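Local coordinates for protein ferredoxin NADP reductase (Plasmodium falciparum, PDB 3JQQ) that transfers electrons between ferredoxin and NADP(H) through a bound FAD in the apicoplast, possibly serving the last step of isoprenoid precursor synthesis, at residues G51-I56 / A100-I105. The protein carries 1 engineered substitution. Sequence-based numbering, arbitrary orientation.
With FAD (flavin-adenine dinucleotide), chain I.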
# COMPACT_ATOMS: atom_id res chain seq x y z
N GLY B 51 6.95 19.97 -2.73
CA GLY B 51 6.75 18.70 -3.42
C GLY B 51 7.70 17.62 -2.96
O GLY B 51 7.46 16.43 -3.18
N HIS B 52 8.80 18.03 -2.33
CA HIS B 52 9.78 17.06 -1.85
C HIS B 52 9.26 16.23 -0.69
O HIS B 52 8.30 16.60 -0.01
CB HIS B 52 11.08 17.74 -1.43
CG HIS B 52 12.01 18.02 -2.56
ND1 HIS B 52 12.58 19.26 -2.75
CD2 HIS B 52 12.46 17.23 -3.56
CE1 HIS B 52 13.35 19.22 -3.82
NE2 HIS B 52 13.29 18.00 -4.33
N THR B 53 9.91 15.10 -0.49
CA THR B 53 9.68 14.28 0.67
C THR B 53 10.91 14.31 1.55
O THR B 53 12.01 14.64 1.09
CB THR B 53 9.42 12.82 0.28
OG1 THR B 53 9.23 12.04 1.47
CG2 THR B 53 10.61 12.27 -0.48
N CYS B 54 10.72 14.00 2.82
CA CYS B 54 11.84 13.79 3.72
C CYS B 54 11.73 12.35 4.20
O CYS B 54 10.69 11.72 4.06
CB CYS B 54 11.76 14.74 4.91
SG CYS B 54 10.21 14.65 5.83
N GLY B 55 12.82 11.84 4.75
CA GLY B 55 12.78 10.55 5.41
C GLY B 55 12.78 10.77 6.91
O GLY B 55 13.42 11.71 7.41
N ILE B 56 12.05 9.94 7.63
CA ILE B 56 12.12 9.93 9.08
C ILE B 56 12.71 8.60 9.50
O ILE B 56 12.26 7.55 9.05
CB ILE B 56 10.73 10.11 9.72
CG1 ILE B 56 10.19 11.52 9.47
CG2 ILE B 56 10.80 9.83 11.21
CD1 ILE B 56 8.76 11.73 9.94
N ALA B 100 14.50 4.07 7.26
CA ALA B 100 13.81 5.34 7.05
C ALA B 100 12.55 5.20 6.20
O ALA B 100 12.48 4.37 5.29
CB ALA B 100 14.76 6.35 6.43
N ARG B 101 11.56 6.04 6.50
CA ARG B 101 10.32 6.11 5.72
C ARG B 101 10.15 7.49 5.13
O ARG B 101 10.55 8.49 5.73
CB ARG B 101 9.11 5.78 6.59
CG ARG B 101 8.71 4.33 6.59
CD ARG B 101 9.68 3.50 7.39
NE ARG B 101 9.18 2.14 7.56
CZ ARG B 101 9.94 1.10 7.91
NH1 ARG B 101 11.24 1.26 8.13
NH2 ARG B 101 9.40 -0.10 8.03
N LEU B 102 9.52 7.56 3.96
CA LEU B 102 9.32 8.82 3.28
C LEU B 102 7.96 9.42 3.63
O LEU B 102 6.95 8.72 3.71
CB LEU B 102 9.44 8.65 1.77
CG LEU B 102 10.76 8.06 1.25
CD1 LEU B 102 10.64 7.72 -0.22
CD2 LEU B 102 11.93 9.01 1.50
N TYR B 103 7.97 10.73 3.84
CA TYR B 103 6.76 11.47 4.13
C TYR B 103 6.81 12.80 3.38
O TYR B 103 7.83 13.48 3.37
CB TYR B 103 6.59 11.66 5.64
CG TYR B 103 6.49 10.33 6.34
CD1 TYR B 103 7.60 9.72 6.89
CD2 TYR B 103 5.28 9.66 6.39
CE1 TYR B 103 7.51 8.49 7.51
CE2 TYR B 103 5.18 8.42 7.00
CZ TYR B 103 6.29 7.84 7.56
OH TYR B 103 6.19 6.61 8.16
N SER B 104 5.71 13.14 2.72
CA SER B 104 5.66 14.35 1.93
C SER B 104 5.58 15.58 2.83
O SER B 104 4.84 15.59 3.82
CB SER B 104 4.50 14.32 0.94
OG SER B 104 4.65 13.26 0.01
N ILE B 105 6.36 16.59 2.49
CA ILE B 105 6.39 17.83 3.24
C ILE B 105 5.17 18.66 2.84
O ILE B 105 4.92 18.86 1.65
CB ILE B 105 7.69 18.62 2.96
CG1 ILE B 105 8.91 17.74 3.25
CG2 ILE B 105 7.75 19.89 3.80
CD1 ILE B 105 10.23 18.35 2.81
PA FAD I . 5.53 -0.68 8.18
O1A FAD I . 6.64 -0.40 7.20
O2A FAD I . 6.08 -1.16 9.50
O5B FAD I . 4.48 -1.72 7.55
C5B FAD I . 3.74 -1.39 6.40
C4B FAD I . 2.28 -1.81 6.55
O4B FAD I . 2.18 -3.18 6.90
C3B FAD I . 1.59 -1.03 7.66
O3B FAD I . 0.26 -0.78 7.27
C2B FAD I . 1.60 -1.98 8.84
O2B FAD I . 0.46 -1.80 9.64
C1B FAD I . 1.61 -3.35 8.19
N9A FAD I . 2.41 -4.33 8.95
C8A FAD I . 3.71 -4.20 9.36
N7A FAD I . 4.06 -5.33 10.03
C5A FAD I . 3.01 -6.17 10.04
C6A FAD I . 2.83 -7.44 10.57
N6A FAD I . 3.80 -8.01 11.29
N1A FAD I . 1.62 -8.07 10.42
C2A FAD I . 0.59 -7.44 9.74
N3A FAD I . 0.78 -6.18 9.22
C4A FAD I . 1.97 -5.56 9.36
N1 FAD I . 2.83 8.11 4.44
C2 FAD I . 2.18 9.07 5.18
O2 FAD I . 1.54 8.73 6.17
N3 FAD I . 2.25 10.40 4.81
C4 FAD I . 2.96 10.78 3.69
O4 FAD I . 3.02 11.96 3.37
C4X FAD I . 3.62 9.81 2.94
N5 FAD I . 4.34 10.18 1.83
C5X FAD I . 4.99 9.22 1.09
C6 FAD I . 5.71 9.59 -0.04
C7 FAD I . 6.37 8.63 -0.79
C7M FAD I . 7.15 9.04 -2.01
C8 FAD I . 6.30 7.29 -0.41
C8M FAD I . 7.00 6.23 -1.21
C9 FAD I . 5.57 6.92 0.72
C9A FAD I . 4.91 7.87 1.47
N10 FAD I . 4.20 7.49 2.60
C10 FAD I . 3.55 8.47 3.32
C1' FAD I . 4.25 6.08 3.13
C2' FAD I . 5.16 5.96 4.37
O2' FAD I . 6.50 6.17 3.97
C3' FAD I . 5.14 4.60 5.09
O3' FAD I . 5.15 3.54 4.16
C4' FAD I . 3.98 4.44 6.07
O4' FAD I . 4.13 5.37 7.11
C5' FAD I . 3.99 3.04 6.67
O5' FAD I . 5.21 2.88 7.36
P FAD I . 5.31 2.06 8.74
O1P FAD I . 6.76 1.87 9.11
O2P FAD I . 4.55 2.75 9.86
O3P FAD I . 4.63 0.64 8.40
O HOH W 1 5.84 14.04 -2.28
O HOH W 2 5.76 17.66 -0.46
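C54 and Y103 exchange two backbone hydrogen bonds, C54 N to Y103 O and Y103 N to C54 O, the second at 2.9 Å, and I56 and R101 do the same two residues further along. T53–S104 and G55–L102 are the non-hydrogen-bonded pairs of this antiparallel strand pair, and beyond its end I105 N donates almost straight to H52 O (172°). H52 O also receives a proton from a water that donates a second to I105 O; another water links G51 O to S104 OG. The T53 hydroxyl, anti to its own backbone N (chi1 178°), lies 2.8 Å from Y103 O and 3.0 Å from C54 O, two acceptors competing for one proton.

Strand 101–104 turns its outer backbone edge to the FAD: L102 O accepts from the ribityl O2' (2.6 Å), and S104 N donates to flavin O4 at 3.0 Å and, weakly, to N5. Bent at chi2, the R101 side chain runs out to the pyrophosphate, where NH2 meets O1A in the guanidinium plane at 2.9 Å while NE bonds weakly to O1P; NH1 turns back to C99 O. Y103 OH and FAD O4' share a hydrogen bond of 2.6 Å, the ribityl O2' lies over one ring face near the rim, and flavin C2 meets the ring edge. I56 CD1 approaches ring atom CD1 of Y103 to 3.8 Å. R101-L102-Y103-S104 is the RxYS motif of this reductase family's FAD-binding barrel, gripping ribityl, flavin and pyrophosphate alike.

Within the antiparallel sheet of this chain, 101–104 is the strand at one edge and 53–56 separates it from strand 150–157, to which T53 and G55 hydrogen-bond through H157 and T154. Strand 114–123 meets C54 with V116, I56 with I118 and Y103 with both, while helix 137–144 meets I56 through F141, R101 through Y137 and Y103 through C138.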